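Thermostable carboxypeptidase 1 (Pyrococcus furiosus, PDB 1KA2) removes amino acids one at a time from the C-terminus of peptides with broad specificity, as a metal-dependent M32 carboxypeptidase that uses cobalt. Local coordinates at residues R371-E376 against K381-M386; L433-K438 against V494-L499. One frame throughout, in Å; residues are numbered along the deposited sequence.

Contact 1 of 2, residues R371-E376 against K381-M386; sequences RLMVSE and KDLPEM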
ATOM      1  N   ARG A 371       9.509  27.761 -23.923  1.00 38.55           N
ATOM      2  CA  ARG A 371       9.640  29.199 -23.722  1.00 39.37           C
ATOM      3  C   ARG A 371       8.791  29.956 -24.751  1.00 39.32           C
ATOM      4  O   ARG A 371       8.141  30.939 -24.414  1.00 39.30           O
ATOM      5  CB  ARG A 371      11.100  29.623 -23.846  1.00 42.09           C
ATOM      6  CG  ARG A 371      11.353  31.068 -23.474  1.00 41.73           C
ATOM      7  CD  ARG A 371      12.783  31.438 -23.769  1.00 42.67           C
ATOM      8  NE  ARG A 371      13.174  32.646 -23.056  1.00 44.87           N
ATOM      9  CZ  ARG A 371      14.398  33.161 -23.086  1.00 46.16           C
ATOM     10  NH1 ARG A 371      15.353  32.568 -23.804  1.00 44.31           N
ATOM     11  NH2 ARG A 371      14.672  34.258 -22.385  1.00 44.63           N
ATOM     12  N   LEU A 372       8.794  29.492 -26.000  1.00 39.43           N
ATOM     13  CA  LEU A 372       7.996  30.117 -27.062  1.00 40.75           C
ATOM     14  C   LEU A 372       6.483  30.002 -26.828  1.00 41.61           C
ATOM     15  O   LEU A 372       5.747  30.981 -26.991  1.00 40.03           O
ATOM     16  CB  LEU A 372       8.330  29.489 -28.417  1.00 40.93           C
ATOM     17  CG  LEU A 372       9.549  30.032 -29.164  1.00 44.65           C
ATOM     18  CD1 LEU A 372      10.747  30.162 -28.217  1.00 46.11           C
ATOM     19  CD2 LEU A 372       9.855  29.112 -30.355  1.00 43.68           C
ATOM     20  N   MET A 373       6.031  28.799 -26.467  1.00 41.69           N
ATOM     21  CA  MET A 373       4.618  28.503 -26.212  1.00 42.72           C
ATOM     22  C   MET A 373       3.957  29.390 -25.151  1.00 43.97           C
ATOM     23  O   MET A 373       2.788  29.766 -25.261  1.00 44.73           O
ATOM     24  CB  MET A 373       4.474  27.026 -25.798  1.00 43.29           C
ATOM     25  CG  MET A 373       4.713  26.013 -26.920  1.00 44.48           C
ATOM     26  SD  MET A 373       5.349  24.423 -26.348  1.00 46.81           S
ATOM     27  CE  MET A 373       3.977  23.874 -25.348  1.00 43.28           C
ATOM     28  N   VAL A 374       4.712  29.715 -24.115  1.00 44.50           N
ATOM     29  CA  VAL A 374       4.202  30.533 -23.024  1.00 47.00           C
ATOM     30  C   VAL A 374       4.540  32.024 -23.166  1.00 48.29           C
ATOM     31  O   VAL A 374       3.947  32.870 -22.501  1.00 47.06           O
ATOM     32  CB  VAL A 374       4.720  29.977 -21.684  1.00 47.07           C
ATOM     33  CG1 VAL A 374       4.184  30.797 -20.523  1.00 50.37           C
ATOM     34  CG2 VAL A 374       4.288  28.533 -21.561  1.00 44.92           C
ATOM     35  N   SER A 375       5.496  32.337 -24.038  1.00 51.41           N
ATOM     36  CA  SER A 375       5.908  33.728 -24.273  1.00 55.04           C
ATOM     37  C   SER A 375       5.161  34.377 -25.433  1.00 57.82           C
ATOM     38  O   SER A 375       4.325  35.258 -25.239  1.00 60.88           O
ATOM     39  CB  SER A 375       7.404  33.820 -24.582  1.00 53.77           C
ATOM     40  OG  SER A 375       8.183  33.415 -23.484  1.00 54.04           O
ATOM     41  N   GLU A 376       5.491  33.956 -26.645  1.00 60.05           N
ATOM     42  CA  GLU A 376       4.859  34.506 -27.834  1.00 62.66           C
ATOM     43  C   GLU A 376       3.524  33.793 -28.036  1.00 62.73           C
ATOM     44  O   GLU A 376       3.112  32.993 -27.195  1.00 63.37           O
ATOM     45  CB  GLU A 376       5.765  34.288 -29.046  1.00 65.17           C
ATOM     46  CG  GLU A 376       5.742  35.426 -30.046  1.00 69.18           C
ATOM     47  CD  GLU A 376       6.372  36.692 -29.483  1.00 71.85           C
ATOM     48  OE1 GLU A 376       6.316  37.740 -30.162  1.00 72.99           O
ATOM     49  OE2 GLU A 376       6.927  36.621 -28.363  1.00 73.64           O
ATOM     50  N   LYS A 381      -0.565  23.673 -33.968  1.00 46.79           N
ATOM     51  CA  LYS A 381      -0.437  23.096 -35.296  1.00 47.89           C
ATOM     52  C   LYS A 381       0.954  23.345 -35.872  1.00 46.84           C
ATOM     53  O   LYS A 381       1.371  22.666 -36.792  1.00 48.39           O
ATOM     54  CB  LYS A 381      -1.470  23.698 -36.246  1.00 49.91           C
ATOM     55  CG  LYS A 381      -1.177  25.148 -36.603  1.00 52.48           C
ATOM     56  CD  LYS A 381      -1.848  25.530 -37.916  1.00 56.15           C
ATOM     57  CE  LYS A 381      -1.339  26.871 -38.446  1.00 56.96           C
ATOM     58  NZ  LYS A 381      -1.766  27.153 -39.847  1.00 57.64           N
ATOM     59  N   ASP A 382       1.669  24.322 -35.332  1.00 46.28           N
ATOM     60  CA  ASP A 382       3.003  24.641 -35.824  1.00 47.34           C
ATOM     61  C   ASP A 382       4.157  24.068 -35.015  1.00 47.28           C
ATOM     62  O   ASP A 382       5.319  24.205 -35.401  1.00 47.92           O
ATOM     63  CB  ASP A 382       3.159  26.160 -35.929  1.00 47.95           C
ATOM     64  CG  ASP A 382       2.408  26.739 -37.110  1.00 48.68           C
ATOM     65  OD1 ASP A 382       3.066  27.018 -38.127  1.00 51.96           O
ATOM     66  OD2 ASP A 382       1.176  26.894 -37.017  1.00 49.92           O
ATOM     67  N   LEU A 383       3.836  23.436 -33.892  1.00 46.42           N
ATOM     68  CA  LEU A 383       4.864  22.864 -33.029  1.00 44.62           C
ATOM     69  C   LEU A 383       5.624  21.684 -33.654  1.00 43.93           C
ATOM     70  O   LEU A 383       6.859  21.633 -33.603  1.00 42.83           O
ATOM     71  CB  LEU A 383       4.248  22.457 -31.684  1.00 43.53           C
ATOM     72  CG  LEU A 383       3.813  23.654 -30.828  1.00 45.58           C
ATOM     73  CD1 LEU A 383       3.141  23.176 -29.553  1.00 45.59           C
ATOM     74  CD2 LEU A 383       5.031  24.528 -30.502  1.00 44.92           C
ATOM     75  N   PRO A 384       4.900  20.725 -34.260  1.00 42.82           N
ATOM     76  CA  PRO A 384       5.557  19.570 -34.874  1.00 43.41           C
ATOM     77  C   PRO A 384       6.749  19.922 -35.762  1.00 45.36           C
ATOM     78  O   PRO A 384       7.820  19.319 -35.624  1.00 46.82           O
ATOM     79  CB  PRO A 384       4.421  18.903 -35.635  1.00 43.17           C
ATOM     80  CG  PRO A 384       3.259  19.139 -34.714  1.00 43.18           C
ATOM     81  CD  PRO A 384       3.436  20.603 -34.368  1.00 41.55           C
ATOM     82  N   GLU A 385       6.582  20.885 -36.668  1.00 45.27           N
ATOM     83  CA  GLU A 385       7.689  21.272 -37.542  1.00 45.48           C
ATOM     84  C   GLU A 385       8.824  21.927 -36.768  1.00 43.43           C
ATOM     85  O   GLU A 385       9.985  21.640 -37.027  1.00 43.77           O
ATOM     86  CB  GLU A 385       7.208  22.199 -38.663  1.00 47.69           C
ATOM     87  CG  GLU A 385       6.677  21.438 -39.861  1.00 52.29           C
ATOM     88  CD  GLU A 385       7.752  20.584 -40.509  1.00 55.20           C
ATOM     89  OE1 GLU A 385       7.414  19.550 -41.132  1.00 56.55           O
ATOM     90  OE2 GLU A 385       8.939  20.955 -40.400  1.00 57.15           O
ATOM     91  N   MET A 386       8.500  22.804 -35.823  1.00 43.02           N
ATOM     92  CA  MET A 386       9.543  23.447 -35.023  1.00 44.32           C
ATOM     93  C   MET A 386      10.347  22.390 -34.281  1.00 42.64           C
ATOM     94  O   MET A 386      11.567  22.489 -34.150  1.00 44.34           O
ATOM     95  CB  MET A 386       8.936  24.404 -34.002  1.00 46.98           C
ATOM     96  CG  MET A 386       8.337  25.644 -34.601  1.00 49.15           C
ATOM     97  SD  MET A 386       7.631  26.652 -33.315  1.00 53.01           S
ATOM     98  CE  MET A 386       5.913  26.381 -33.609  1.00 52.12           C
TER
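Met373 and Leu383 are the closest backbone points of this pair of consecutive helices, with their CA atoms 8.9 Å apart. Residues 371-375 form the last turn of helix 359-375. Residues 383-386 lie in the first part of helix 383-395. The contact is apolar. Met373 CG lies anti to the carbonyl carbon (chi1 -71°), and the chain bends at chi3. This CG is 3.9 Å from Leu383 CD2, and the Met373 sulfur SD sits 4.1 Å from Leu383 CD1. The two side chains cross at about a right angle. CD1 and CD2 of Leu383 both meet CG and SD of Met373. A short connection, ending in a 3-10 turn at 381-382, joins the two helices. In the mostly helical M32 fold, helix 132-149 packs against both, with Ile139 on Met373 and Leu135 on Leu383. With an alanine in place of Met373, the Leu383 methyls would probably face a gap and Ile139 would lose one of its contacts. A looser second contact brings Leu372 CD2 to 4.4 Å from Met386 SD. Ile378, in the connection, touches both Leu372 and Leu383. Ser375 OG gives a hydrogen bond to Arg371 O at 2.6 Å, tilted 29° from the carbonyl plane.

Contact 2 of 2, residues L433-K438 against V494-L499; sequences LYYHIK and VKEKYL
Glu496 reaches from the C-terminal helix 488-498 to the hydroxyls of Tyr435 and Tyr434 on helix 421-440. The helices stand well apart here, with the CA atoms of Tyr435 and Glu496 at 11.8 Å, and long side chains span the distance. The bond from CA to CB of Glu496 already heads toward the other helix. CG lies anti to the backbone N (chi1 179°), and the chain stays extended through CD, so CB and CG act as a straight spacer. CD is the first atom to come close, 3.7 Å from Tyr435 OH. OE1 accepts a weak hydrogen bond from Tyr435 OH at 3.3 Å, and it sits at the edge of that ring, near its plane, with CE2 at 3.9 Å. OE2 has Tyr435 OH as its nearest atom across the contact, at 3.9 Å. Tyr434 OH is 4.1 Å from OE2, too far for more than a loose polar approach. The hydroxyl of Tyr434 has its stronger partner elsewhere, in a hydrogen bond with Glu445, which also forms a salt bridge with Lys438. The Tyr435 ring and the carboxylate are turned 71° from each other.

The tyrosines also meet each other. Tyr434 CD2 lies 3.6 Å above the plane of the Tyr435 ring, over its centre. Arg492, one turn before Glu496, makes a cation-pi contact with Tyr435.

Elsewhere on the two segments, Leu433, Tyr434 and Ile437 pack on helix 295-309, while Val494 and Tyr498 pack on helix 169-192. The contact is thus a sparse polar one, with one weak hydrogen bond, between two separated helices of the largely helical M32 metallopeptidase fold, one of them the helix that ends the chain.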
ATOM      1  N   LEU A 433      29.502  17.572  -9.038  1.00 40.40           N
ATOM      2  CA  LEU A 433      29.672  16.862  -7.782  1.00 39.38           C
ATOM      3  C   LEU A 433      30.805  15.862  -7.856  1.00 40.09           C
ATOM      4  O   LEU A 433      31.506  15.642  -6.871  1.00 39.96           O
ATOM      5  CB  LEU A 433      28.372  16.145  -7.392  1.00 36.96           C
ATOM      6  CG  LEU A 433      27.237  17.087  -6.982  1.00 36.36           C
ATOM      7  CD1 LEU A 433      25.975  16.309  -6.589  1.00 33.26           C
ATOM      8  CD2 LEU A 433      27.743  17.951  -5.827  1.00 35.94           C
ATOM      9  N   TYR A 434      30.974  15.241  -9.019  1.00 41.29           N
ATOM     10  CA  TYR A 434      32.031  14.250  -9.204  1.00 42.05           C
ATOM     11  C   TYR A 434      33.414  14.830  -8.939  1.00 43.23           C
ATOM     12  O   TYR A 434      34.231  14.208  -8.257  1.00 43.18           O
ATOM     13  CB  TYR A 434      32.002  13.669 -10.625  1.00 40.97           C
ATOM     14  CG  TYR A 434      33.294  12.977 -11.008  1.00 41.83           C
ATOM     15  CD1 TYR A 434      33.736  11.837 -10.320  1.00 42.09           C
ATOM     16  CD2 TYR A 434      34.108  13.490 -12.024  1.00 40.88           C
ATOM     17  CE1 TYR A 434      34.963  11.227 -10.634  1.00 40.95           C
ATOM     18  CE2 TYR A 434      35.328  12.895 -12.344  1.00 41.71           C
ATOM     19  CZ  TYR A 434      35.750  11.765 -11.648  1.00 42.79           C
ATOM     20  OH  TYR A 434      36.948  11.178 -11.984  1.00 43.00           O
ATOM     21  N   TYR A 435      33.676  16.015  -9.485  1.00 44.02           N
ATOM     22  CA  TYR A 435      34.976  16.659  -9.307  1.00 44.70           C
ATOM     23  C   TYR A 435      35.195  17.154  -7.888  1.00 45.99           C
ATOM     24  O   TYR A 435      36.322  17.177  -7.407  1.00 46.34           O
ATOM     25  CB  TYR A 435      35.149  17.800 -10.316  1.00 42.69           C
ATOM     26  CG  TYR A 435      35.354  17.277 -11.725  1.00 42.47           C
ATOM     27  CD1 TYR A 435      34.427  17.536 -12.732  1.00 41.37           C
ATOM     28  CD2 TYR A 435      36.438  16.453 -12.025  1.00 42.94           C
ATOM     29  CE1 TYR A 435      34.570  16.979 -14.007  1.00 42.33           C
ATOM     30  CE2 TYR A 435      36.588  15.889 -13.295  1.00 44.49           C
ATOM     31  CZ  TYR A 435      35.648  16.151 -14.280  1.00 43.71           C
ATOM     32  OH  TYR A 435      35.769  15.547 -15.515  1.00 44.22           O
ATOM     33  N   HIS A 436      34.119  17.536  -7.211  1.00 46.51           N
ATOM     34  CA  HIS A 436      34.243  17.992  -5.840  1.00 47.69           C
ATOM     35  C   HIS A 436      34.534  16.820  -4.907  1.00 48.72           C
ATOM     36  O   HIS A 436      35.259  16.968  -3.919  1.00 48.71           O
ATOM     37  CB  HIS A 436      32.973  18.722  -5.418  1.00 48.43           C
ATOM     38  CG  HIS A 436      32.899  20.125  -5.932  1.00 49.95           C
ATOM     39  ND1 HIS A 436      33.587  21.167  -5.346  1.00 48.02           N
ATOM     40  CD2 HIS A 436      32.270  20.649  -7.010  1.00 49.85           C
ATOM     41  CE1 HIS A 436      33.386  22.270  -6.042  1.00 48.72           C
ATOM     42  NE2 HIS A 436      32.591  21.984  -7.058  1.00 48.22           N
ATOM     43  N   ILE A 437      33.982  15.651  -5.218  1.00 48.25           N
ATOM     44  CA  ILE A 437      34.235  14.486  -4.380  1.00 48.19           C
ATOM     45  C   ILE A 437      35.592  13.908  -4.769  1.00 49.00           C
ATOM     46  O   ILE A 437      36.309  13.361  -3.931  1.00 49.75           O
ATOM     47  CB  ILE A 437      33.128  13.394  -4.531  1.00 45.53           C
ATOM     48  CG1 ILE A 437      33.369  12.275  -3.513  1.00 43.26           C
ATOM     49  CG2 ILE A 437      33.127  12.822  -5.935  1.00 44.95           C
ATOM     50  CD1 ILE A 437      32.295  11.225  -3.483  1.00 43.01           C
ATOM     51  N   LYS A 438      35.940  14.053  -6.045  1.00 49.09           N
ATOM     52  CA  LYS A 438      37.209  13.561  -6.569  1.00 50.11           C
ATOM     53  C   LYS A 438      38.352  14.259  -5.833  1.00 51.13           C
ATOM     54  O   LYS A 438      39.483  13.773  -5.817  1.00 51.58           O
ATOM     55  CB  LYS A 438      37.287  13.845  -8.073  1.00 48.13           C
ATOM     56  CG  LYS A 438      38.461  13.217  -8.766  1.00 50.52           C
ATOM     57  CD  LYS A 438      38.423  11.704  -8.682  1.00 51.54           C
ATOM     58  CE  LYS A 438      39.609  11.109  -9.417  1.00 51.78           C
ATOM     59  NZ  LYS A 438      39.659   9.625  -9.310  1.00 55.39           N
ATOM     60  N   VAL A 494      32.662  14.711 -19.924  1.00 40.73           N
ATOM     61  CA  VAL A 494      32.490  14.077 -21.226  1.00 43.78           C
ATOM     62  C   VAL A 494      33.792  14.016 -22.025  1.00 46.55           C
ATOM     63  O   VAL A 494      34.123  12.979 -22.597  1.00 46.48           O
ATOM     64  CB  VAL A 494      31.423  14.824 -22.061  1.00 43.31           C
ATOM     65  CG1 VAL A 494      31.358  14.263 -23.477  1.00 41.75           C
ATOM     66  CG2 VAL A 494      30.075  14.693 -21.388  1.00 44.59           C
ATOM     67  N   LYS A 495      34.516  15.135 -22.071  1.00 50.36           N
ATOM     68  CA  LYS A 495      35.788  15.212 -22.799  1.00 54.20           C
ATOM     69  C   LYS A 495      36.778  14.182 -22.273  1.00 54.90           C
ATOM     70  O   LYS A 495      37.367  13.409 -23.032  1.00 54.64           O
ATOM     71  CB  LYS A 495      36.391  16.624 -22.664  1.00 55.72           C
ATOM     72  CG  LYS A 495      37.921  16.717 -22.837  1.00 58.31           C
ATOM     73  CD  LYS A 495      38.671  16.383 -21.536  1.00 61.09           C
ATOM     74  CE  LYS A 495      40.190  16.576 -21.637  1.00 62.33           C
ATOM     75  NZ  LYS A 495      40.902  15.569 -22.489  1.00 63.26           N
ATOM     76  N   GLU A 496      36.945  14.194 -20.958  1.00 56.07           N
ATOM     77  CA  GLU A 496      37.855  13.308 -20.246  1.00 56.45           C
ATOM     78  C   GLU A 496      37.424  11.846 -20.333  1.00 55.54           C
ATOM     79  O   GLU A 496      38.208  10.939 -20.053  1.00 55.26           O
ATOM     80  CB  GLU A 496      37.907  13.766 -18.789  1.00 59.43           C
ATOM     81  CG  GLU A 496      38.788  12.969 -17.851  1.00 63.71           C
ATOM     82  CD  GLU A 496      38.685  13.490 -16.424  1.00 65.49           C
ATOM     83  OE1 GLU A 496      38.896  14.709 -16.218  1.00 66.19           O
ATOM     84  OE2 GLU A 496      38.388  12.689 -15.513  1.00 66.15           O
ATOM     85  N   LYS A 497      36.179  11.615 -20.741  1.00 54.40           N
ATOM     86  CA  LYS A 497      35.657  10.259 -20.834  1.00 53.74           C
ATOM     87  C   LYS A 497      35.644   9.694 -22.250  1.00 54.32           C
ATOM     88  O   LYS A 497      35.867   8.495 -22.441  1.00 53.27           O
ATOM     89  CB  LYS A 497      34.247  10.218 -20.238  1.00 53.34           C
ATOM     90  CG  LYS A 497      33.609   8.840 -20.168  1.00 50.89           C
ATOM     91  CD  LYS A 497      32.297   8.922 -19.397  1.00 48.32           C
ATOM     92  CE  LYS A 497      31.488   7.646 -19.463  1.00 43.44           C
ATOM     93  NZ  LYS A 497      32.079   6.499 -18.732  1.00 43.13           N
ATOM     94  N   TYR A 498      35.386  10.546 -23.241  1.00 54.86           N
ATOM     95  CA  TYR A 498      35.354  10.095 -24.633  1.00 57.07           C
ATOM     96  C   TYR A 498      36.555  10.545 -25.485  1.00 58.69           C
ATOM     97  O   TYR A 498      36.644  10.213 -26.673  1.00 59.05           O
ATOM     98  CB  TYR A 498      34.044  10.541 -25.299  1.00 56.92           C
ATOM     99  CG  TYR A 498      32.819   9.819 -24.776  1.00 57.67           C
ATOM    100  CD1 TYR A 498      31.855  10.484 -24.017  1.00 56.45           C
ATOM    101  CD2 TYR A 498      32.640   8.454 -25.016  1.00 57.64           C
ATOM    102  CE1 TYR A 498      30.745   9.804 -23.509  1.00 57.16           C
ATOM    103  CE2 TYR A 498      31.536   7.771 -24.515  1.00 57.90           C
ATOM    104  CZ  TYR A 498      30.595   8.449 -23.763  1.00 57.19           C
ATOM    105  OH  TYR A 498      29.508   7.765 -23.272  1.00 58.37           O
ATOM    106  N   LEU A 499      37.480  11.284 -24.879  1.00 59.45           N
ATOM    107  CA  LEU A 499      38.661  11.760 -25.597  1.00 61.87           C
ATOM    108  C   LEU A 499      39.949  11.508 -24.814  1.00 62.01           C
ATOM    109  O   LEU A 499      39.864  11.054 -23.651  1.00 62.42           O
ATOM    110  CB  LEU A 499      38.519  13.258 -25.890  1.00 62.08           C
ATOM    111  CG  LEU A 499      37.213  13.653 -26.585  1.00 62.61           C
ATOM    112  CD1 LEU A 499      37.104  15.159 -26.648  1.00 62.23           C
ATOM    113  CD2 LEU A 499      37.166  13.045 -27.977  1.00 62.19           C
ATOM    114  OXT LEU A 499      41.033  11.775 -25.375  1.00 63.60           O
TER

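How the contacts relate
Contact 1 and contact 2 are separate places in one M32 chain. Their centres lie 35 Å apart, and their nearest atoms are about 23 Å apart. They follow in series along the sequence. Contact 1 joins neighbouring helices across a short turn, whereas 55 residues separate the two segments of contact 2. Both lie away from the metal site, where His269, His273 and Glu299 hold magnesium in this crystal. Leu383 of contact 1 touches Ile406, in the GXXQDXHW motif assigned by family pattern. Leu433, on segment 433-438 but not itself in contact 2, touches Ser300 and Gln301, which follow the metal ligand Glu299 on helix 295-309. No residue of the partner subunit touches either contact.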